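PDB 1P3Y: MrsD protein from Bacillus sp., which catalyses the oxidative decarboxylation of the C-terminal cysteine of mersacidin to an aminoenethiol, using FAD as cofactor in a homododecamer. Local coordinates for residues Lys10-Ile15 and Asp83-Ile88; Ile38-Thr43 and Tyr57-Val62; Ile119-Met124 and Arg168-Pro173. All blocks are in the same frame, centred on the assembly; numbering follows the deposited sequence.

All three contacts involve strands of one parallel sheet, but sample different depths of it. Interaction 1 joins the two central strands, its centre about 5 Å from that of the chain, and is almost entirely buried, with packing on both faces, aliphatic on one and with a tyrosine ring on the other. Interaction 2 attaches an outermost strand to Ile38-Thr43 and is only partly buried. In both an aspartate carboxylate takes a backbone N-H, but interaction 2 has three hydrogen bonds instead of a full ladder. Strands 10-15 and 37-42 are hydrogen-bonded neighbours, as are 84-90 and 119-122. Interaction 3 pairs the latter strand with a loop through side-chain packing, mostly apolar. Interactions 2 and 3 both reach FAD.

Interaction 1 (Lys10-Ile15 and Asp83-Ile88); sequences KLLIGI and DIYCII
Leu12 and Tyr85 lie side by side and point the same way from neighbouring strands, 10-15 and 84-87, at the middle of a Rossmann-like parallel sheet (strand order 3-2-1-4-5-6). The register puts both on one face, and CG anti to the backbone N in each (chi1 177° in Leu12) gives them the same heading. Leu12 CD2 comes 3.6 Å from Tyr85 CD1, while the carbonyl of Leu12 meets the edge of the ring, near its plane, with Leu12 O 3.4 Å from Tyr85 CD1. The phenol reaches on to helix 106-113, where Tyr85 OH is hydrogen-bonded to Val107 O.

The opposite face carries Leu11, Ile13, Ile84 and Cys86. Here Leu11 and Ile84 slant across each other, Leu11 CD1 touching Ile84 CG2 at 3.8 Å. Further along, Ile13 and Ile88 run alongside one another, their CG2 methyls meeting at 3.8 Å.

Between the two layers the backbones form a regular parallel ladder, with strand directions 20° apart. Leu12 is gripped on both of its polar backbone atoms: Leu12 N donates to Ile84 O at 2.9 Å, and Leu12 O accepts from Cys86 N. Gly14 N continues the ladder to Cys86 O, and a weak bond from Ile88 N to Gly14 O ends it.

At the other end, Lys10 O accepts from both Asp83 N (2.8 Å) and Ile84 N (3.1 Å). The Asp83 side chain, its CG beside its own backbone N, comes back to Lys10, and Lys10 N donates to Asp83 OD2 at 2.6 Å, almost straight at 169°, reaching the oxygen on its anti side and somewhat out of the carboxylate plane.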
loop_
_atom_site.group_PDB
_atom_site.type_symbol
_atom_site.label_atom_id
_atom_site.label_comp_id
_atom_site.label_asym_id
_atom_site.label_seq_id
_atom_site.Cartn_x
_atom_site.Cartn_y
_atom_site.Cartn_z
ATOM N N LYS A 10 4.698 0.789 41.701
ATOM C CA LYS A 10 4.689 0.754 40.238
ATOM C C LYS A 10 4.436 2.167 39.697
ATOM O O LYS A 10 3.432 2.805 40.023
ATOM C CB LYS A 10 3.603 -0.213 39.749
ATOM C CG LYS A 10 3.853 -1.646 40.188
ATOM C CD LYS A 10 2.720 -2.591 39.816
ATOM C CE LYS A 10 3.120 -4.023 40.137
ATOM N NZ LYS A 10 2.100 -5.024 39.694
ATOM N N LEU A 11 5.365 2.656 38.885
ATOM C CA LEU A 11 5.259 3.995 38.312
ATOM C C LEU A 11 4.948 4.003 36.815
ATOM O O LEU A 11 5.618 3.336 36.007
ATOM C CB LEU A 11 6.560 4.763 38.533
ATOM C CG LEU A 11 6.614 6.126 37.852
ATOM C CD1 LEU A 11 5.538 7.034 38.453
ATOM C CD2 LEU A 11 8.015 6.734 38.026
ATOM N N LEU A 12 3.919 4.763 36.459
ATOM C CA LEU A 12 3.521 4.913 35.070
ATOM C C LEU A 12 3.794 6.358 34.673
ATOM O O LEU A 12 3.324 7.299 35.318
ATOM C CB LEU A 12 2.033 4.609 34.881
ATOM C CG LEU A 12 1.509 4.815 33.449
ATOM C CD1 LEU A 12 2.283 3.909 32.496
ATOM C CD2 LEU A 12 -0.001 4.526 33.377
ATOM N N ILE A 13 4.572 6.526 33.618
ATOM C CA ILE A 13 4.876 7.849 33.119
ATOM C C ILE A 13 4.215 8.085 31.758
ATOM O O ILE A 13 4.449 7.338 30.795
ATOM C CB ILE A 13 6.384 8.029 33.021
ATOM C CG1 ILE A 13 6.948 8.111 34.439
ATOM C CG2 ILE A 13 6.726 9.276 32.214
ATOM C CD1 ILE A 13 8.421 7.768 34.512
ATOM N N GLY A 14 3.368 9.111 31.697
ATOM C CA GLY A 14 2.700 9.453 30.457
ATOM C C GLY A 14 3.488 10.544 29.769
ATOM O O GLY A 14 3.698 11.601 30.346
ATOM N N ILE A 15 3.927 10.305 28.539
ATOM C CA ILE A 15 4.703 11.307 27.812
ATOM C C ILE A 15 3.847 12.002 26.743
ATOM O O ILE A 15 3.199 11.330 25.933
ATOM C CB ILE A 15 5.913 10.649 27.123
ATOM C CG1 ILE A 15 6.744 9.873 28.145
ATOM C CG2 ILE A 15 6.747 11.693 26.442
ATOM C CD1 ILE A 15 7.896 9.128 27.531
ATOM N N ASP A 83 0.677 2.410 40.585
ATOM C CA ASP A 83 0.389 2.904 41.929
ATOM C C ASP A 83 0.472 4.418 41.828
ATOM O O ASP A 83 -0.269 5.150 42.492
ATOM C CB ASP A 83 1.433 2.417 42.946
ATOM C CG ASP A 83 1.410 0.922 43.138
ATOM O OD1 ASP A 83 0.303 0.374 43.347
ATOM O OD2 ASP A 83 2.498 0.300 43.083
ATOM N N ILE A 84 1.399 4.880 40.996
ATOM C CA ILE A 84 1.578 6.302 40.785
ATOM C C ILE A 84 1.577 6.605 39.288
ATOM O O ILE A 84 2.266 5.940 38.501
ATOM C CB ILE A 84 2.906 6.788 41.399
ATOM C CG1 ILE A 84 2.882 6.562 42.917
ATOM C CG2 ILE A 84 3.128 8.274 41.071
ATOM C CD1 ILE A 84 4.253 6.658 43.565
ATOM N N TYR A 85 0.781 7.599 38.896
ATOM C CA TYR A 85 0.698 8.013 37.498
ATOM C C TYR A 85 1.162 9.456 37.398
ATOM O O TYR A 85 0.547 10.389 37.927
ATOM C CB TYR A 85 -0.733 7.868 36.969
ATOM C CG TYR A 85 -0.922 8.262 35.512
ATOM C CD1 TYR A 85 0.034 7.948 34.547
ATOM C CD2 TYR A 85 -2.112 8.871 35.089
ATOM C CE1 TYR A 85 -0.195 8.224 33.187
ATOM C CE2 TYR A 85 -2.355 9.149 33.745
ATOM C CZ TYR A 85 -1.395 8.823 32.794
ATOM O OH TYR A 85 -1.654 9.099 31.464
ATOM N N CYS A 86 2.268 9.627 36.705
ATOM C CA CYS A 86 2.846 10.929 36.543
ATOM C C CYS A 86 2.998 11.247 35.057
ATOM O O CYS A 86 3.572 10.473 34.292
ATOM C CB CYS A 86 4.192 10.939 37.284
ATOM S SG CYS A 86 5.235 12.316 36.893
ATOM N N ILE A 87 2.454 12.385 34.643
ATOM C CA ILE A 87 2.552 12.806 33.256
ATOM C C ILE A 87 3.639 13.866 33.088
ATOM O O ILE A 87 3.497 14.999 33.546
ATOM C CB ILE A 87 1.204 13.362 32.752
ATOM C CG1 ILE A 87 0.150 12.243 32.797
ATOM C CG2 ILE A 87 1.368 13.948 31.319
ATOM C CD1 ILE A 87 -1.272 12.685 32.411
ATOM N N ILE A 88 4.731 13.479 32.442
ATOM C CA ILE A 88 5.841 14.376 32.185
ATOM C C ILE A 88 6.503 14.054 30.829
ATOM O O ILE A 88 6.999 12.954 30.598
ATOM C CB ILE A 88 6.911 14.282 33.327
ATOM C CG1 ILE A 88 8.118 15.168 32.979
ATOM C CG2 ILE A 88 7.365 12.813 33.550
ATOM C CD1 ILE A 88 9.128 15.302 34.103
#

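Interaction 2 (Ile38-Thr43 and Tyr57-Val62); sequences IRVVMT and YFCDHV. With FAD (flavin-adenine dinucleotide), chain B.
Val40 N donates to His61 O at 2.8 Å, with an N-H...O angle of 164°. Two residues earlier, Ile38 is held at both backbone polar atoms by Asp60: Ile38 O accepts from Asp60 N at 2.9 Å, and Ile38 N donates to Asp60 OD1, also at 2.9 Å. A side-chain oxygen is here the acceptor for a strand N-H. In the sheet of this Rossmann-like flavoprotein strand 61-63 is the outermost on its side, laid parallel to strand 37-42 after a connection made of helices 44-49 and 52-55.

Side chains pack on both faces. Arg39, extended from CG to NE, slants past His61, touching its CB, with Arg39 CG 3.8 Å from His61 CB and the guanidinium and imidazole planes 70° apart; its NH2 ends in a salt bridge with Glu37. On the side of Val40 and Val62, the loop residue Cys59 brings SG to 3.9 Å from Val40 CG2. Beyond it, the Met42 chain crosses Val62, Met42 SD resting 3.7 Å from Val62 CG1. The strand then delivers Thr43 to the cofactor at the N-terminus of helix 44-49: Thr43 OG1, placed between backbone N and carbonyl carbon (chi1 64°), donates to FAD O1P at 2.9 Å.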
loop_
_atom_site.group_PDB
_atom_site.type_symbol
_atom_site.label_atom_id
_atom_site.label_comp_id
_atom_site.label_asym_id
_atom_site.label_seq_id
_atom_site.Cartn_x
_atom_site.Cartn_y
_atom_site.Cartn_z
ATOM N N ILE A 38 8.896 0.638 36.299
ATOM C CA ILE A 38 8.470 1.833 35.575
ATOM C C ILE A 38 8.047 1.528 34.137
ATOM O O ILE A 38 8.794 0.915 33.358
ATOM C CB ILE A 38 9.595 2.864 35.455
ATOM C CG1 ILE A 38 10.213 3.158 36.823
ATOM C CG2 ILE A 38 9.047 4.130 34.796
ATOM C CD1 ILE A 38 11.364 4.175 36.758
ATOM N N ARG A 39 6.850 1.974 33.782
ATOM C CA ARG A 39 6.348 1.790 32.427
ATOM C C ARG A 39 5.953 3.145 31.857
ATOM O O ARG A 39 5.788 4.122 32.594
ATOM C CB ARG A 39 5.141 0.852 32.414
ATOM C CG ARG A 39 5.513 -0.584 32.619
ATOM C CD ARG A 39 4.295 -1.473 32.703
ATOM N NE ARG A 39 4.678 -2.845 33.028
ATOM C CZ ARG A 39 3.821 -3.817 33.324
ATOM N NH1 ARG A 39 2.510 -3.593 33.342
ATOM N NH2 ARG A 39 4.281 -5.019 33.621
ATOM N N VAL A 40 5.783 3.200 30.544
ATOM C CA VAL A 40 5.410 4.440 29.899
ATOM C C VAL A 40 4.186 4.289 28.994
ATOM O O VAL A 40 3.933 3.225 28.437
ATOM C CB VAL A 40 6.598 4.963 29.072
ATOM C CG1 VAL A 40 6.175 6.121 28.176
ATOM C CG2 VAL A 40 7.712 5.384 30.013
ATOM N N VAL A 41 3.421 5.372 28.887
ATOM C CA VAL A 41 2.264 5.457 28.006
ATOM C C VAL A 41 2.496 6.801 27.270
ATOM O O VAL A 41 2.723 7.848 27.900
ATOM C CB VAL A 41 0.913 5.454 28.808
ATOM C CG1 VAL A 41 0.852 6.649 29.790
ATOM C CG2 VAL A 41 -0.276 5.484 27.828
ATOM N N MET A 42 2.462 6.772 25.940
ATOM C CA MET A 42 2.721 7.972 25.130
ATOM C C MET A 42 1.554 8.453 24.274
ATOM O O MET A 42 0.626 7.713 23.987
ATOM C CB MET A 42 3.903 7.706 24.188
ATOM C CG MET A 42 5.088 6.943 24.824
ATOM S SD MET A 42 6.506 6.722 23.675
ATOM C CE MET A 42 6.885 8.466 23.207
ATOM N N THR A 43 1.609 9.712 23.866
ATOM C CA THR A 43 0.604 10.267 22.970
ATOM C C THR A 43 1.275 10.184 21.587
ATOM O O THR A 43 2.511 10.044 21.467
ATOM C CB THR A 43 0.308 11.776 23.238
ATOM O OG1 THR A 43 1.488 12.554 22.980
ATOM C CG2 THR A 43 -0.124 12.007 24.657
ATOM N N TYR A 57 14.045 1.393 25.581
ATOM C CA TYR A 57 15.380 1.044 26.052
ATOM C C TYR A 57 15.638 1.651 27.443
ATOM O O TYR A 57 16.648 1.350 28.079
ATOM C CB TYR A 57 16.445 1.571 25.089
ATOM C CG TYR A 57 16.413 0.931 23.729
ATOM C CD1 TYR A 57 16.121 1.678 22.593
ATOM C CD2 TYR A 57 16.646 -0.431 23.575
ATOM C CE1 TYR A 57 16.051 1.087 21.336
ATOM C CE2 TYR A 57 16.584 -1.028 22.319
ATOM C CZ TYR A 57 16.283 -0.263 21.204
ATOM O OH TYR A 57 16.223 -0.841 19.953
ATOM N N PHE A 58 14.728 2.505 27.911
ATOM C CA PHE A 58 14.905 3.182 29.193
ATOM C C PHE A 58 13.825 2.899 30.214
ATOM O O PHE A 58 13.702 3.636 31.200
ATOM C CB PHE A 58 14.986 4.700 28.974
ATOM C CG PHE A 58 15.932 5.105 27.881
ATOM C CD1 PHE A 58 15.451 5.666 26.702
ATOM C CD2 PHE A 58 17.306 4.938 28.032
ATOM C CE1 PHE A 58 16.326 6.061 25.685
ATOM C CE2 PHE A 58 18.201 5.330 27.022
ATOM C CZ PHE A 58 17.709 5.895 25.842
ATOM N N CYS A 59 13.036 1.853 29.991
ATOM C CA CYS A 59 11.975 1.520 30.922
ATOM C C CYS A 59 11.524 0.104 30.666
ATOM O O CYS A 59 12.021 -0.539 29.750
ATOM C CB CYS A 59 10.804 2.490 30.772
ATOM S SG CYS A 59 9.929 2.328 29.221
ATOM N N ASP A 60 10.566 -0.376 31.453
ATOM C CA ASP A 60 10.102 -1.754 31.323
ATOM C C ASP A 60 9.105 -2.051 30.215
ATOM O O ASP A 60 9.061 -3.173 29.698
ATOM C CB ASP A 60 9.534 -2.224 32.664
ATOM C CG ASP A 60 10.544 -2.089 33.793
ATOM O OD1 ASP A 60 10.222 -1.439 34.815
ATOM O OD2 ASP A 60 11.669 -2.621 33.650
ATOM N N HIS A 61 8.297 -1.067 29.846
ATOM C CA HIS A 61 7.321 -1.288 28.795
ATOM C C HIS A 61 6.743 0.037 28.377
ATOM O O HIS A 61 6.594 0.933 29.195
ATOM C CB HIS A 61 6.198 -2.196 29.285
ATOM C CG HIS A 61 5.242 -2.599 28.207
ATOM N ND1 HIS A 61 5.562 -3.526 27.235
ATOM C CD2 HIS A 61 3.991 -2.166 27.920
ATOM C CE1 HIS A 61 4.547 -3.645 26.397
ATOM N NE2 HIS A 61 3.581 -2.831 26.789
ATOM N N VAL A 62 6.403 0.145 27.101
ATOM C CA VAL A 62 5.843 1.373 26.554
ATOM C C VAL A 62 4.486 1.111 25.915
ATOM O O VAL A 62 4.379 0.337 24.966
ATOM C CB VAL A 62 6.783 1.964 25.466
ATOM C CG1 VAL A 62 6.220 3.282 24.926
ATOM C CG2 VAL A 62 8.182 2.133 26.031
HETATM P PA FAD B . -1.887 14.173 20.804
HETATM O O1A FAD B . -0.491 13.775 20.337
HETATM O O2A FAD B . -2.863 13.069 21.163
HETATM O O5B FAD B . -2.640 15.116 19.693
HETATM C C5B FAD B . -1.953 15.809 18.609
HETATM C C4B FAD B . -2.019 15.032 17.300
HETATM O O4B FAD B . -2.303 13.662 17.564
HETATM C C3B FAD B . -3.126 15.489 16.334
HETATM O O3B FAD B . -2.440 15.941 15.170
HETATM C C2B FAD B . -3.971 14.269 16.160
HETATM O O2B FAD B . -4.649 14.047 14.956
HETATM C C1B FAD B . -3.019 13.122 16.487
HETATM N N9A FAD B . -3.568 11.817 16.983
HETATM C C8A FAD B . -4.190 11.451 18.255
HETATM N N7A FAD B . -4.560 10.192 18.338
HETATM C C5A FAD B . -4.186 9.625 17.077
HETATM C C6A FAD B . -4.307 8.306 16.488
HETATM N N6A FAD B . -4.843 7.266 17.148
HETATM N N1A FAD B . -3.834 8.113 15.154
HETATM C C2A FAD B . -3.281 9.138 14.434
HETATM N N3A FAD B . -3.108 10.463 14.933
HETATM C C4A FAD B . -3.631 10.568 16.302
HETATM N N1 FAD B . 2.333 21.714 23.213
HETATM C C2 FAD B . 2.516 22.006 24.558
HETATM O O2 FAD B . 1.529 22.293 25.288
HETATM N N3 FAD B . 3.813 21.976 25.095
HETATM C C4 FAD B . 5.017 21.663 24.357
HETATM O O4 FAD B . 6.164 21.675 24.949
HETATM C C4X FAD B . 4.798 21.358 23.016
HETATM N N5 FAD B . 5.962 21.012 22.245
HETATM C C5X FAD B . 5.764 20.664 20.871
HETATM C C6 FAD B . 6.884 20.309 20.058
HETATM C C7 FAD B . 6.767 19.938 18.654
HETATM C C7M FAD B . 8.057 19.557 17.872
HETATM C C8 FAD B . 5.416 19.935 18.051
HETATM C C8M FAD B . 5.140 19.564 16.608
HETATM C C9 FAD B . 4.284 20.278 18.807
HETATM C C9A FAD B . 4.401 20.651 20.209
HETATM N N10 FAD B . 3.271 21.043 21.123
HETATM C C10 FAD B . 3.463 21.382 22.471
HETATM C "C1'" FAD B . 1.956 21.052 20.554
HETATM C "C2'" FAD B . 1.077 19.890 20.841
HETATM O "O2'" FAD B . 1.750 18.667 20.297
HETATM C "C3'" FAD B . -0.237 20.028 20.166
HETATM O "O3'" FAD B . -1.116 20.934 20.866
HETATM C "C4'" FAD B . -1.013 18.691 19.993
HETATM O "O4'" FAD B . -2.246 18.988 19.254
HETATM C "C5'" FAD B . -1.405 18.005 21.279
HETATM O "O5'" FAD B . -0.348 17.150 21.741
HETATM P P FAD B . -0.607 15.983 22.772
HETATM O O1P FAD B . 0.697 15.347 22.995
HETATM O O2P FAD B . -1.296 16.557 23.983
HETATM O O3P FAD B . -1.753 15.077 22.080
#

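Interaction 3 (Ile119-Met124 and Arg168-Pro173); sequences IFFPNM and RGLITP. With FAD (flavin-adenine dinucleotide), chain B.
Phe121, Leu170 and Ile171 carry the apolar part of this contact, in which the end of strand 119-122 is overlaid by the loop leading to helix 173-183. Leu170 reaches in with one branch: CD2 lies 3.6 Å from Phe121 CB and 3.3 Å from Phe121 O, and thus lodges against the root of the side chain and the backbone, while its approach to the ring itself is oblique. Ile171 takes the rim instead. Ile171 CD1 sits in the plane of the phenyl ring, 3.4 Å from Phe121 CE2 and 3.6 Å from Phe121 CD2, and the two side chains cross at about a right angle. The torsions explain this: Ile171 CG1 stands between the backbone N and the carbonyl carbon (chi1 68°), and chi2 of -72° then turns CD1 to the ring edge. The ring also packs on Ala176, Ala179 and Ile180 of helix 173-183.

A second patch of packing lies nearer the cofactor. The Asn123 side chain, with CG anti to the backbone N, points toward the loop, crosses Leu170 at about a right angle and rests by Gly169.

The two segments share no hydrogen bond; Ile171 O is bonded to Tyr27 OH, and Asn123 O turns to the ligand, accepting from FAD N3 at 2.8 Å (N-H...O 153°). Met124 follows with CA 3.5 Å from FAD N3, alongside the pyrimidine end of the isoalloxazine. Pro122, Asn123 and Met124 match the start of the PXMNXXMW motif of HFCD flavoproteins, and the arrangement is that of the flavin pocket at the C-terminal edge of a Rossmann-like sheet.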
loop_
_atom_site.group_PDB
_atom_site.type_symbol
_atom_site.label_atom_id
_atom_site.label_comp_id
_atom_site.label_asym_id
_atom_site.label_seq_id
_atom_site.Cartn_x
_atom_site.Cartn_y
_atom_site.Cartn_z
ATOM N N ILE A 119 -0.165 13.265 39.048
ATOM C CA ILE A 119 0.720 14.409 39.201
ATOM C C ILE A 119 1.187 14.821 37.801
ATOM O O ILE A 119 1.702 13.991 37.051
ATOM C CB ILE A 119 1.949 14.086 40.105
ATOM C CG1 ILE A 119 3.026 15.153 39.905
ATOM C CG2 ILE A 119 2.510 12.730 39.769
ATOM C CD1 ILE A 119 4.238 14.970 40.770
ATOM N N PHE A 120 0.996 16.102 37.467
ATOM C CA PHE A 120 1.375 16.658 36.168
ATOM C C PHE A 120 2.623 17.522 36.199
ATOM O O PHE A 120 2.826 18.293 37.132
ATOM C CB PHE A 120 0.259 17.546 35.617
ATOM C CG PHE A 120 -1.011 16.829 35.343
ATOM C CD1 PHE A 120 -1.862 16.471 36.389
ATOM C CD2 PHE A 120 -1.370 16.513 34.024
ATOM C CE1 PHE A 120 -3.065 15.808 36.129
ATOM C CE2 PHE A 120 -2.561 15.855 33.742
ATOM C CZ PHE A 120 -3.416 15.498 34.795
ATOM N N PHE A 121 3.440 17.415 35.159
ATOM C CA PHE A 121 4.637 18.238 35.037
ATOM C C PHE A 121 4.528 19.023 33.732
ATOM O O PHE A 121 5.161 18.682 32.743
ATOM C CB PHE A 121 5.908 17.387 35.000
ATOM C CG PHE A 121 6.304 16.821 36.331
ATOM C CD1 PHE A 121 5.656 15.699 36.852
ATOM C CD2 PHE A 121 7.358 17.393 37.049
ATOM C CE1 PHE A 121 6.058 15.144 38.068
ATOM C CE2 PHE A 121 7.772 16.850 38.264
ATOM C CZ PHE A 121 7.123 15.717 38.779
ATOM N N PRO A 122 3.717 20.092 33.717
ATOM C CA PRO A 122 3.538 20.910 32.515
ATOM C C PRO A 122 4.829 21.436 31.911
ATOM O O PRO A 122 5.817 21.667 32.608
ATOM C CB PRO A 122 2.631 22.042 32.995
ATOM C CG PRO A 122 1.817 21.392 34.042
ATOM C CD PRO A 122 2.834 20.563 34.798
ATOM N N ASN A 123 4.788 21.653 30.603
ATOM C CA ASN A 123 5.918 22.155 29.843
ATOM C C ASN A 123 5.356 22.683 28.527
ATOM O O ASN A 123 4.696 21.966 27.786
ATOM C CB ASN A 123 6.924 21.022 29.598
ATOM C CG ASN A 123 8.065 21.446 28.719
ATOM O OD1 ASN A 123 7.941 21.462 27.499
ATOM N ND2 ASN A 123 9.186 21.810 29.328
ATOM N N MET A 124 5.601 23.952 28.247
ATOM C CA MET A 124 5.088 24.559 27.034
ATOM C C MET A 124 5.767 25.892 26.815
ATOM O O MET A 124 6.559 26.359 27.639
ATOM C CB MET A 124 3.579 24.779 27.150
ATOM C CG MET A 124 3.171 25.760 28.264
ATOM S SD MET A 124 1.430 25.577 28.697
ATOM C CE MET A 124 1.511 24.198 29.836
ATOM N N ARG A 168 11.164 28.636 30.110
ATOM C CA ARG A 168 10.722 27.712 31.148
ATOM C C ARG A 168 10.969 26.254 30.775
ATOM O O ARG A 168 11.028 25.913 29.591
ATOM C CB ARG A 168 9.242 27.917 31.456
ATOM C CG ARG A 168 8.924 29.260 32.098
ATOM C CD ARG A 168 7.441 29.365 32.367
ATOM N NE ARG A 168 7.143 29.355 33.792
ATOM C CZ ARG A 168 7.277 30.411 34.588
ATOM N NH1 ARG A 168 7.702 31.563 34.088
ATOM N NH2 ARG A 168 6.988 30.317 35.882
ATOM N N GLY A 169 11.115 25.412 31.804
ATOM C CA GLY A 169 11.383 23.995 31.630
ATOM C C GLY A 169 11.028 23.128 32.835
ATOM O O GLY A 169 10.482 23.590 33.830
ATOM N N LEU A 170 11.335 21.843 32.733
ATOM C CA LEU A 170 11.044 20.894 33.797
ATOM C C LEU A 170 12.152 20.908 34.844
ATOM O O LEU A 170 13.312 21.156 34.510
ATOM C CB LEU A 170 10.927 19.479 33.211
ATOM C CG LEU A 170 9.746 19.156 32.290
ATOM C CD1 LEU A 170 10.067 17.897 31.481
ATOM C CD2 LEU A 170 8.471 18.974 33.121
ATOM N N ILE A 171 11.801 20.636 36.100
ATOM C CA ILE A 171 12.815 20.606 37.141
ATOM C C ILE A 171 13.600 19.317 36.962
ATOM O O ILE A 171 13.042 18.295 36.600
ATOM C CB ILE A 171 12.219 20.673 38.601
ATOM C CG1 ILE A 171 11.447 19.399 38.964
ATOM C CG2 ILE A 171 11.345 21.901 38.741
ATOM C CD1 ILE A 171 10.133 19.242 38.280
ATOM N N THR A 172 14.902 19.381 37.194
ATOM C CA THR A 172 15.780 18.223 37.055
ATOM C C THR A 172 15.181 16.931 37.638
ATOM O O THR A 172 14.311 16.969 38.520
ATOM C CB THR A 172 17.147 18.534 37.716
ATOM O OG1 THR A 172 16.944 18.905 39.090
ATOM C CG2 THR A 172 17.814 19.710 37.002
ATOM N N PRO A 173 15.637 15.769 37.144
ATOM C CA PRO A 173 15.144 14.471 37.611
ATOM C C PRO A 173 15.046 14.352 39.122
ATOM O O PRO A 173 14.049 13.840 39.642
ATOM C CB PRO A 173 16.145 13.485 37.023
ATOM C CG PRO A 173 16.500 14.127 35.718
ATOM C CD PRO A 173 16.659 15.595 36.097
HETATM P PA FAD B . -1.887 14.173 20.804
HETATM O O1A FAD B . -0.491 13.775 20.337
HETATM O O2A FAD B . -2.863 13.069 21.163
HETATM O O5B FAD B . -2.640 15.116 19.693
HETATM C C5B FAD B . -1.953 15.809 18.609
HETATM C C4B FAD B . -2.019 15.032 17.300
HETATM O O4B FAD B . -2.303 13.662 17.564
HETATM C C3B FAD B . -3.126 15.489 16.334
HETATM O O3B FAD B . -2.440 15.941 15.170
HETATM C C2B FAD B . -3.971 14.269 16.160
HETATM O O2B FAD B . -4.649 14.047 14.956
HETATM C C1B FAD B . -3.019 13.122 16.487
HETATM N N9A FAD B . -3.568 11.817 16.983
HETATM C C8A FAD B . -4.190 11.451 18.255
HETATM N N7A FAD B . -4.560 10.192 18.338
HETATM C C5A FAD B . -4.186 9.625 17.077
HETATM C C6A FAD B . -4.307 8.306 16.488
HETATM N N6A FAD B . -4.843 7.266 17.148
HETATM N N1A FAD B . -3.834 8.113 15.154
HETATM C C2A FAD B . -3.281 9.138 14.434
HETATM N N3A FAD B . -3.108 10.463 14.933
HETATM C C4A FAD B . -3.631 10.568 16.302
HETATM N N1 FAD B . 2.333 21.714 23.213
HETATM C C2 FAD B . 2.516 22.006 24.558
HETATM O O2 FAD B . 1.529 22.293 25.288
HETATM N N3 FAD B . 3.813 21.976 25.095
HETATM C C4 FAD B . 5.017 21.663 24.357
HETATM O O4 FAD B . 6.164 21.675 24.949
HETATM C C4X FAD B . 4.798 21.358 23.016
HETATM N N5 FAD B . 5.962 21.012 22.245
HETATM C C5X FAD B . 5.764 20.664 20.871
HETATM C C6 FAD B . 6.884 20.309 20.058
HETATM C C7 FAD B . 6.767 19.938 18.654
HETATM C C7M FAD B . 8.057 19.557 17.872
HETATM C C8 FAD B . 5.416 19.935 18.051
HETATM C C8M FAD B . 5.140 19.564 16.608
HETATM C C9 FAD B . 4.284 20.278 18.807
HETATM C C9A FAD B . 4.401 20.651 20.209
HETATM N N10 FAD B . 3.271 21.043 21.123
HETATM C C10 FAD B . 3.463 21.382 22.471
HETATM C "C1'" FAD B . 1.956 21.052 20.554
HETATM C "C2'" FAD B . 1.077 19.890 20.841
HETATM O "O2'" FAD B . 1.750 18.667 20.297
HETATM C "C3'" FAD B . -0.237 20.028 20.166
HETATM O "O3'" FAD B . -1.116 20.934 20.866
HETATM C "C4'" FAD B . -1.013 18.691 19.993
HETATM O "O4'" FAD B . -2.246 18.988 19.254
HETATM C "C5'" FAD B . -1.405 18.005 21.279
HETATM O "O5'" FAD B . -0.348 17.150 21.741
HETATM P P FAD B . -0.607 15.983 22.772
HETATM O O1P FAD B . 0.697 15.347 22.995
HETATM O O2P FAD B . -1.296 16.557 23.983
HETATM O O3P FAD B . -1.753 15.077 22.080
#